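Local coordinates for protein glucoamylase (Thermoanaerobacterium thermosaccharolyticum, PDB 1LF6) that hydrolyses terminal alpha-1,4-linked glucose from the non-reducing ends of starch-like chains and releases beta-D-glucose, as a family 15 glucoamylase, at residues A[603-608]-A[656-661]; A[569-574]-A[618-623]; A[71-76]-A[154-159]. All coordinates share one frame; numbering follows the deposited sequence.

Contact 1. Residues A[603-608]-A[656-661]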
loop_
_atom_site.group_PDB
_atom_site.type_symbol
_atom_site.label_atom_id
_atom_site.label_comp_id
_atom_site.label_asym_id
_atom_site.label_seq_id
_atom_site.Cartn_x
_atom_site.Cartn_y
_atom_site.Cartn_z
ATOM N N THR A 603 8.732 13.410 -5.971
ATOM C CA THR A 603 8.563 14.118 -7.237
ATOM C C THR A 603 7.286 14.937 -7.069
ATOM O O THR A 603 7.212 16.094 -7.474
ATOM C CB THR A 603 8.380 13.139 -8.414
ATOM O OG1 THR A 603 9.607 12.437 -8.643
ATOM C CG2 THR A 603 7.984 13.900 -9.684
ATOM N N GLY A 604 6.282 14.311 -6.461
ATOM C CA GLY A 604 5.020 14.981 -6.219
ATOM C C GLY A 604 5.186 16.132 -5.244
ATOM O O GLY A 604 4.634 17.213 -5.454
ATOM N N GLU A 605 5.948 15.911 -4.174
ATOM C CA GLU A 605 6.157 16.971 -3.192
ATOM C C GLU A 605 6.889 18.166 -3.801
ATOM O O GLU A 605 6.594 19.307 -3.449
ATOM C CB GLU A 605 6.913 16.447 -1.962
ATOM C CG GLU A 605 6.048 15.581 -1.041
ATOM C CD GLU A 605 6.643 15.394 0.345
ATOM O OE1 GLU A 605 6.054 14.643 1.146
ATOM O OE2 GLU A 605 7.695 15.999 0.643
ATOM N N ARG A 606 7.833 17.911 -4.709
ATOM C CA ARG A 606 8.552 19.007 -5.357
ATOM C C ARG A 606 7.581 19.780 -6.243
ATOM O O ARG A 606 7.646 21.008 -6.338
ATOM C CB ARG A 606 9.710 18.493 -6.222
ATOM C CG ARG A 606 10.277 19.562 -7.155
ATOM C CD ARG A 606 10.904 20.748 -6.393
ATOM N NE ARG A 606 12.253 20.421 -5.959
ATOM C CZ ARG A 606 13.356 20.984 -6.438
ATOM N NH1 ARG A 606 14.535 20.603 -5.977
ATOM N NH2 ARG A 606 13.291 21.942 -7.350
ATOM N N GLY A 607 6.692 19.047 -6.906
ATOM C CA GLY A 607 5.711 19.677 -7.769
ATOM C C GLY A 607 4.834 20.604 -6.954
ATOM O O GLY A 607 4.493 21.701 -7.393
ATOM N N MET A 608 4.471 20.163 -5.754
ATOM C CA MET A 608 3.638 20.972 -4.883
ATOM C C MET A 608 4.396 22.225 -4.472
ATOM O O MET A 608 3.810 23.310 -4.367
ATOM C CB MET A 608 3.209 20.167 -3.654
ATOM C CG MET A 608 2.145 19.133 -3.954
ATOM S SD MET A 608 0.622 19.852 -4.659
ATOM C CE MET A 608 -0.119 20.581 -3.216
ATOM N N HIS A 656 -0.020 7.960 -3.944
ATOM C CA HIS A 656 -1.229 8.143 -4.736
ATOM C C HIS A 656 -1.989 9.358 -4.227
ATOM O O HIS A 656 -2.586 10.100 -5.007
ATOM C CB HIS A 656 -2.095 6.884 -4.677
ATOM C CG HIS A 656 -1.669 5.828 -5.650
ATOM N ND1 HIS A 656 -1.926 5.922 -7.002
ATOM C CD2 HIS A 656 -0.930 4.707 -5.485
ATOM C CE1 HIS A 656 -1.357 4.906 -7.628
ATOM N NE2 HIS A 656 -0.746 4.154 -6.731
ATOM N N ALA A 657 -1.949 9.564 -2.914
ATOM C CA ALA A 657 -2.615 10.703 -2.303
ATOM C C ALA A 657 -1.900 11.966 -2.771
ATOM O O ALA A 657 -2.534 12.975 -3.094
ATOM C CB ALA A 657 -2.562 10.588 -0.778
ATOM N N GLU A 658 -0.572 11.901 -2.822
ATOM C CA GLU A 658 0.216 13.042 -3.264
ATOM C C GLU A 658 -0.108 13.346 -4.726
ATOM O O GLU A 658 -0.227 14.508 -5.098
ATOM C CB GLU A 658 1.712 12.754 -3.114
ATOM C CG GLU A 658 2.617 13.959 -3.385
ATOM C CD GLU A 658 2.497 15.047 -2.326
ATOM O OE1 GLU A 658 1.812 14.823 -1.307
ATOM O OE2 GLU A 658 3.097 16.127 -2.515
ATOM N N TYR A 659 -0.249 12.310 -5.555
ATOM C CA TYR A 659 -0.572 12.538 -6.963
ATOM C C TYR A 659 -1.921 13.236 -7.101
ATOM O O TYR A 659 -2.062 14.182 -7.872
ATOM C CB TYR A 659 -0.603 11.231 -7.773
ATOM C CG TYR A 659 -1.145 11.455 -9.172
ATOM C CD1 TYR A 659 -2.506 11.302 -9.447
ATOM C CD2 TYR A 659 -0.322 11.931 -10.192
ATOM C CE1 TYR A 659 -3.034 11.627 -10.697
ATOM C CE2 TYR A 659 -0.841 12.260 -11.447
ATOM C CZ TYR A 659 -2.197 12.108 -11.688
ATOM O OH TYR A 659 -2.721 12.452 -12.911
ATOM N N VAL A 660 -2.911 12.759 -6.358
ATOM C CA VAL A 660 -4.244 13.355 -6.399
ATOM C C VAL A 660 -4.182 14.838 -6.035
ATOM O O VAL A 660 -4.707 15.685 -6.757
ATOM C CB VAL A 660 -5.200 12.627 -5.426
ATOM C CG1 VAL A 660 -6.518 13.387 -5.298
ATOM C CG2 VAL A 660 -5.459 11.229 -5.930
ATOM N N ILE A 661 -3.528 15.148 -4.919
ATOM C CA ILE A 661 -3.413 16.529 -4.463
ATOM C C ILE A 661 -2.633 17.404 -5.443
ATOM O O ILE A 661 -2.979 18.569 -5.654
ATOM C CB ILE A 661 -2.760 16.576 -3.055
ATOM C CG1 ILE A 661 -3.723 15.961 -2.033
ATOM C CG2 ILE A 661 -2.427 18.007 -2.664
ATOM C CD1 ILE A 661 -3.093 15.630 -0.695
HETATM O O HOH W 1 3.231 14.708 1.078
#

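Contact 2. Residues A[569-574]-A[618-623]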
loop_
_atom_site.group_PDB
_atom_site.type_symbol
_atom_site.label_atom_id
_atom_site.label_comp_id
_atom_site.label_asym_id
_atom_site.label_seq_id
_atom_site.Cartn_x
_atom_site.Cartn_y
_atom_site.Cartn_z
ATOM N N LYS A 569 11.909 8.934 -17.244
ATOM C CA LYS A 569 10.473 9.091 -17.005
ATOM C C LYS A 569 10.223 10.476 -16.406
ATOM O O LYS A 569 9.077 10.911 -16.259
ATOM C CB LYS A 569 9.962 8.049 -16.002
ATOM C CG LYS A 569 10.134 6.599 -16.409
ATOM C CD LYS A 569 9.023 6.136 -17.324
ATOM C CE LYS A 569 9.045 4.615 -17.458
ATOM N NZ LYS A 569 7.814 4.095 -18.105
ATOM N N GLY A 570 11.306 11.156 -16.048
ATOM C CA GLY A 570 11.193 12.466 -15.441
ATOM C C GLY A 570 12.079 12.571 -14.207
ATOM O O GLY A 570 12.807 11.637 -13.876
ATOM N N PRO A 571 12.025 13.696 -13.489
ATOM C CA PRO A 571 12.865 13.838 -12.306
ATOM C C PRO A 571 12.283 13.265 -11.024
ATOM O O PRO A 571 11.062 13.222 -10.835
ATOM C CB PRO A 571 13.036 15.340 -12.209
ATOM C CG PRO A 571 11.646 15.812 -12.561
ATOM C CD PRO A 571 11.302 14.952 -13.773
ATOM N N SER A 572 13.175 12.807 -10.152
ATOM C CA SER A 572 12.789 12.306 -8.838
ATOM C C SER A 572 13.976 12.540 -7.906
ATOM O O SER A 572 15.067 12.883 -8.358
ATOM C CB SER A 572 12.415 10.826 -8.874
ATOM O OG SER A 572 11.670 10.492 -7.705
ATOM N N TRP A 573 13.757 12.365 -6.611
ATOM C CA TRP A 573 14.795 12.596 -5.621
ATOM C C TRP A 573 14.920 11.450 -4.622
ATOM O O TRP A 573 13.971 10.691 -4.426
ATOM C CB TRP A 573 14.480 13.870 -4.830
ATOM C CG TRP A 573 14.592 15.137 -5.610
ATOM C CD1 TRP A 573 15.592 16.058 -5.520
ATOM C CD2 TRP A 573 13.699 15.613 -6.632
ATOM N NE1 TRP A 573 15.386 17.076 -6.419
ATOM C CE2 TRP A 573 14.233 16.828 -7.117
ATOM C CE3 TRP A 573 12.502 15.128 -7.188
ATOM C CZ2 TRP A 573 13.614 17.570 -8.131
ATOM C CZ3 TRP A 573 11.887 15.863 -8.197
ATOM C CH2 TRP A 573 12.446 17.073 -8.656
ATOM N N TYR A 574 16.097 11.326 -4.002
ATOM C CA TYR A 574 16.327 10.329 -2.947
ATOM C C TYR A 574 15.799 11.031 -1.695
ATOM O O TYR A 574 15.655 12.255 -1.690
ATOM C CB TYR A 574 17.821 10.072 -2.729
ATOM C CG TYR A 574 18.546 9.394 -3.866
ATOM C CD1 TYR A 574 18.495 8.013 -4.023
ATOM C CD2 TYR A 574 19.303 10.136 -4.777
ATOM C CE1 TYR A 574 19.181 7.382 -5.056
ATOM C CE2 TYR A 574 19.992 9.516 -5.816
ATOM C CZ TYR A 574 19.926 8.139 -5.948
ATOM O OH TYR A 574 20.615 7.517 -6.965
ATOM N N THR A 618 2.964 20.961 -14.129
ATOM C CA THR A 618 2.566 19.926 -15.081
ATOM C C THR A 618 3.635 18.850 -15.296
ATOM O O THR A 618 3.332 17.661 -15.296
ATOM C CB THR A 618 2.167 20.552 -16.440
ATOM O OG1 THR A 618 1.093 21.474 -16.229
ATOM C CG2 THR A 618 1.707 19.472 -17.422
ATOM N N PRO A 619 4.906 19.248 -15.478
ATOM C CA PRO A 619 5.936 18.223 -15.679
ATOM C C PRO A 619 6.062 17.252 -14.499
ATOM O O PRO A 619 6.464 16.104 -14.677
ATOM C CB PRO A 619 7.205 19.042 -15.918
ATOM C CG PRO A 619 6.912 20.353 -15.272
ATOM C CD PRO A 619 5.477 20.598 -15.609
ATOM N N TYR A 620 5.714 17.711 -13.298
ATOM C CA TYR A 620 5.770 16.853 -12.119
ATOM C C TYR A 620 4.545 15.953 -12.122
ATOM O O TYR A 620 4.607 14.810 -11.676
ATOM C CB TYR A 620 5.828 17.699 -10.844
ATOM C CG TYR A 620 7.095 18.507 -10.773
ATOM C CD1 TYR A 620 8.279 17.944 -10.291
ATOM C CD2 TYR A 620 7.143 19.800 -11.290
ATOM C CE1 TYR A 620 9.480 18.648 -10.336
ATOM C CE2 TYR A 620 8.341 20.513 -11.341
ATOM C CZ TYR A 620 9.505 19.930 -10.866
ATOM O OH TYR A 620 10.695 20.624 -10.941
ATOM N N VAL A 621 3.424 16.468 -12.620
ATOM C CA VAL A 621 2.224 15.647 -12.710
ATOM C C VAL A 621 2.528 14.549 -13.738
ATOM O O VAL A 621 2.313 13.361 -13.481
ATOM C CB VAL A 621 0.994 16.477 -13.179
ATOM C CG1 VAL A 621 -0.160 15.553 -13.537
ATOM C CG2 VAL A 621 0.564 17.439 -12.078
ATOM N N LYS A 622 3.051 14.953 -14.892
ATOM C CA LYS A 622 3.387 14.007 -15.956
ATOM C C LYS A 622 4.421 12.973 -15.519
ATOM O O LYS A 622 4.337 11.811 -15.905
ATOM C CB LYS A 622 3.896 14.755 -17.196
ATOM C CG LYS A 622 2.827 15.609 -17.872
ATOM C CD LYS A 622 1.681 14.750 -18.386
ATOM C CE LYS A 622 0.450 15.582 -18.709
ATOM N NZ LYS A 622 0.779 16.691 -19.642
ATOM N N ALA A 623 5.395 13.393 -14.719
ATOM C CA ALA A 623 6.416 12.470 -14.242
ATOM C C ALA A 623 5.794 11.389 -13.354
ATOM O O ALA A 623 6.100 10.203 -13.494
ATOM C CB ALA A 623 7.486 13.223 -13.474
#

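Contact 3. Residues A[71-76]-A[154-159]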
loop_
_atom_site.group_PDB
_atom_site.type_symbol
_atom_site.label_atom_id
_atom_site.label_comp_id
_atom_site.label_asym_id
_atom_site.label_seq_id
_atom_site.Cartn_x
_atom_site.Cartn_y
_atom_site.Cartn_z
ATOM N N ASP A 71 -4.363 -14.201 3.781
ATOM C CA ASP A 71 -4.636 -15.623 3.929
ATOM C C ASP A 71 -4.143 -16.420 2.740
ATOM O O ASP A 71 -4.090 -17.647 2.784
ATOM C CB ASP A 71 -6.139 -15.845 4.071
ATOM C CG ASP A 71 -6.722 -15.135 5.264
ATOM O OD1 ASP A 71 -7.622 -14.291 5.072
ATOM O OD2 ASP A 71 -6.283 -15.420 6.397
ATOM N N VAL A 72 -3.783 -15.713 1.676
ATOM C CA VAL A 72 -3.330 -16.355 0.453
ATOM C C VAL A 72 -2.024 -15.756 -0.057
ATOM O O VAL A 72 -1.807 -14.550 0.035
ATOM C CB VAL A 72 -4.408 -16.208 -0.646
ATOM C CG1 VAL A 72 -3.952 -16.882 -1.927
ATOM C CG2 VAL A 72 -5.725 -16.794 -0.158
ATOM N N LYS A 73 -1.154 -16.602 -0.593
ATOM C CA LYS A 73 0.111 -16.123 -1.125
ATOM C C LYS A 73 -0.044 -15.948 -2.632
ATOM O O LYS A 73 0.356 -14.926 -3.194
ATOM C CB LYS A 73 1.226 -17.123 -0.808
ATOM C CG LYS A 73 2.631 -16.654 -1.170
ATOM C CD LYS A 73 3.053 -17.123 -2.548
ATOM C CE LYS A 73 4.518 -16.795 -2.818
ATOM N NZ LYS A 73 4.993 -17.367 -4.108
ATOM N N GLU A 74 -0.646 -16.947 -3.275
ATOM C CA GLU A 74 -0.864 -16.923 -4.715
ATOM C C GLU A 74 -1.907 -17.924 -5.197
ATOM O O GLU A 74 -2.267 -18.866 -4.495
ATOM C CB GLU A 74 0.423 -17.240 -5.469
ATOM C CG GLU A 74 1.476 -16.168 -5.475
ATOM C CD GLU A 74 2.553 -16.479 -6.491
ATOM O OE1 GLU A 74 3.091 -17.608 -6.444
ATOM O OE2 GLU A 74 2.855 -15.603 -7.337
ATOM N N ILE A 75 -2.370 -17.692 -6.420
ATOM C CA ILE A 75 -3.325 -18.556 -7.106
ATOM C C ILE A 75 -2.910 -18.387 -8.562
ATOM O O ILE A 75 -3.209 -17.366 -9.185
ATOM C CB ILE A 75 -4.784 -18.084 -6.947
ATOM C CG1 ILE A 75 -5.174 -18.045 -5.470
ATOM C CG2 ILE A 75 -5.712 -19.046 -7.683
ATOM C CD1 ILE A 75 -6.577 -17.506 -5.215
ATOM N N LYS A 76 -2.199 -19.376 -9.095
ATOM C CA LYS A 76 -1.716 -19.299 -10.465
ATOM C C LYS A 76 -1.990 -20.548 -11.292
ATOM O O LYS A 76 -2.339 -21.608 -10.760
ATOM C CB LYS A 76 -0.210 -19.029 -10.462
ATOM C CG LYS A 76 0.603 -20.176 -9.873
ATOM C CD LYS A 76 2.079 -19.833 -9.776
ATOM C CE LYS A 76 2.856 -20.963 -9.112
ATOM N NZ LYS A 76 4.305 -20.650 -9.004
ATOM N N ALA A 154 -2.796 -23.903 -9.139
ATOM C CA ALA A 154 -2.064 -24.081 -7.886
ATOM C C ALA A 154 -2.428 -22.978 -6.903
ATOM O O ALA A 154 -2.096 -21.812 -7.107
ATOM C CB ALA A 154 -0.563 -24.077 -8.148
ATOM N N TYR A 155 -3.125 -23.363 -5.839
ATOM C CA TYR A 155 -3.557 -22.438 -4.802
ATOM C C TYR A 155 -2.655 -22.585 -3.580
ATOM O O TYR A 155 -2.537 -23.675 -3.024
ATOM C CB TYR A 155 -5.010 -22.744 -4.420
ATOM C CG TYR A 155 -5.485 -22.086 -3.145
ATOM C CD1 TYR A 155 -5.387 -20.708 -2.968
ATOM C CD2 TYR A 155 -6.043 -22.845 -2.113
ATOM C CE1 TYR A 155 -5.835 -20.099 -1.798
ATOM C CE2 TYR A 155 -6.495 -22.245 -0.941
ATOM C CZ TYR A 155 -6.387 -20.870 -0.791
ATOM O OH TYR A 155 -6.839 -20.273 0.361
ATOM N N ASP A 156 -2.024 -21.490 -3.160
ATOM C CA ASP A 156 -1.141 -21.534 -1.997
ATOM C C ASP A 156 -1.703 -20.754 -0.814
ATOM O O ASP A 156 -1.564 -19.534 -0.736
ATOM C CB ASP A 156 0.238 -20.983 -2.352
ATOM C CG ASP A 156 1.229 -21.133 -1.218
ATOM O OD1 ASP A 156 2.389 -20.723 -1.393
ATOM O OD2 ASP A 156 0.852 -21.663 -0.149
ATOM N N PRO A 157 -2.345 -21.451 0.129
ATOM C CA PRO A 157 -2.901 -20.747 1.281
ATOM C C PRO A 157 -1.873 -20.423 2.361
ATOM O O PRO A 157 -1.034 -21.258 2.710
ATOM C CB PRO A 157 -3.972 -21.708 1.777
ATOM C CG PRO A 157 -3.352 -23.039 1.511
ATOM C CD PRO A 157 -2.761 -22.866 0.126
ATOM N N HIS A 158 -1.939 -19.194 2.865
ATOM C CA HIS A 158 -1.074 -18.729 3.948
ATOM C C HIS A 158 -2.024 -18.087 4.943
ATOM O O HIS A 158 -1.936 -16.891 5.219
ATOM C CB HIS A 158 -0.079 -17.678 3.459
ATOM C CG HIS A 158 1.111 -18.252 2.759
ATOM N ND1 HIS A 158 2.299 -17.568 2.636
ATOM C CD2 HIS A 158 1.291 -19.438 2.130
ATOM C CE1 HIS A 158 3.162 -18.306 1.962
ATOM N NE2 HIS A 158 2.575 -19.446 1.642
ATOM N N ILE A 159 -2.937 -18.894 5.469
ATOM C CA ILE A 159 -3.945 -18.409 6.396
ATOM C C ILE A 159 -3.387 -17.688 7.612
ATOM O O ILE A 159 -2.431 -18.140 8.250
ATOM C CB ILE A 159 -4.867 -19.564 6.828
ATOM C CG1 ILE A 159 -5.428 -20.242 5.576
ATOM C CG2 ILE A 159 -6.014 -19.037 7.696
ATOM C CD1 ILE A 159 -6.150 -21.533 5.849
#

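Contact 1. Residues A[603-608]-A[656-661]
Glu658 lies against Gly604 and Glu605 where two helices of the alpha/alpha barrel, 600-612 and 653-668, run the same way with an angle of 27° between them. The short segments are 9.2 Å apart at their axes, yet the backbones draw closer at one point, with Gly604 CA 6.0 Å from Glu658 CA. That approach is possible because Gly604 has no side chain: a CB modelled there would collide with Glu658 CG. The pair illustrates how a glycine lets a long polar side chain lie directly on a helix backbone.

In Glu658, CG stands anti to the backbone N (chi1 -173°); a bend at chi2 then turns CD towards helix 600-612, where the carboxylate lies against the backbone at Gly604 and Glu605. Its OE2 touches Glu605 CA at 3.2 Å and, about one turn further along helix 600-612, Met608 CG at 3.5 Å. These are contacts with carbon; the bond that pairs this oxygen is a salt bridge to Arg541. The side chains of Glu605 and Glu658 cross at about a right angle, their carboxylate planes 56° apart. Glu605 OE1 and Glu658 OE1 are joined by one water, which donates to both and lies 2.8 Å from Glu605 OE1. Glu605 OE2 in turn pairs with Arg436, so the two arginines probably offset the like charges of the buried acids.

Farther along, the interface becomes apolar: Met608, bent at chi2 and chi3, sets CE 3.5 Å from Ile661 CG2. Glu605 lies about 11 Å, side chain to side chain, from Glu435, the likely proton acceptor, and its partner Arg436 directly follows that residue. Close helix packing round buried acids near the active centre is in keeping with the helical toroid of family 15 glucoamylases.

Contact 2. Residues A[569-574]-A[618-623]
Pro571, Trp573 and Tyr620 join a small antiparallel beta hairpin, strands 564-567 and 570-573, to helix 618-627 in the family 15 part of the enzyme. Strand and helix are nearly perpendicular, at 84° with 8.0 Å between the segment axes, a worked case of a strand laid across a helix by apolar contact, without a hydrogen bond between the two segments.

The aromatic contact is rim to rim. Trp573 CH2 reaches Tyr620 CE1 at 3.8 Å, each atom lying near the plane of the other ring, so the rings meet at their edges and do not stack. The two side chains cross at about a right angle. Arg606 of helix 600-612 touches both rings.

Aliphatic contacts continue the interface. Pro571 CG approaches the same Tyr620 CE1 at 4.2 Å, while Pro571 CD rests beside Ala623 CB.

Backbone packing closes the far end. At phi 133° a CB on Gly570 would jam against the carbonyl O of Lys569, and it would also run into Ala623 CB. Just before it, Lys569 O lies 3.7 Å from Ala623 CA.

Contact 3. Residues A[71-76]-A[154-159]
Lys73 and His158 lie side by side where strand 70-80 turns a corner beside strand 150-157, in the N-terminal beta-sandwich domain. Lys73 CB sits over the centre of the imidazole, 3.5 Å from its centroid and only 4° off the ring normal, a CH-pi contact. Lys73 CG also lies over this face, placed anti to the backbone N (chi1 -173°); chi2 then turns CD off this line, and the end of the chain leads away to Glu74 OE1, where NZ makes a salt bridge whose hydrogen bond is weak. The imidazole is held at its rim as well: NE2 bonds Asp30 and, weakly, Asp156 OD1, two carboxylates whose closeness would tend to raise its affinity for a proton. An alanine at His158 would probably leave Lys73 CB without the ring beneath it and the acids of Asp30 and Asp156 without the N-H between them.

On the sheet face that carries Val72, Ile75 and Tyr155, the tyrosine ring is met edge-on: Val72 CG2 approaches Tyr155 CE1 at 3.7 Å, in the ring plane, and Ile75 CG1 lies 3.7 Å from Tyr155 CD1. Pro157 CD covers one ring face towards the rim, and the hydroxyl bonds Thr188.

The main chains pair around the corner. Lys73 N gives a nearly straight bond to Asp156 O (3.0 Å), and Ala154 N reaches Lys76 O at 2.8 Å. Before the corner, His158 N bonds Asp71 O at 2.7 Å, coming from above the carbonyl plane.

Within the seven-stranded sheet, strand 70-80 is flanked by 58-63 and strand 150-157 by 230-236. The Tyr155 face packs on Leu248 of strand 243-251 in the second sheet, with Leu190 of strand 186-192 also against Tyr155, while His158 touches Asp331 in the family 15 part.

Overall arrangement
From the N terminus, contact 3 comes first: it closes a loop of 77 residues, rich in strand, by pairing strands 70-80 and 150-157 in the N-terminal beta sandwich. The chain then passes into the helical barrel, where contacts 1 and 2 cross. Contact 2 opens at 569-574, contact 1 at 603-608; contact 2 closes at 618-623 and contact 1 only at 656-661. Their centres lie 10 Å apart and they touch, Thr603 OG1 probably bonding Pro571 O, so that hairpin and three successive helices are tied together. Contact 3, on the opposite side of the chain's centre, lies 35 to 36 Å from both, centre to centre.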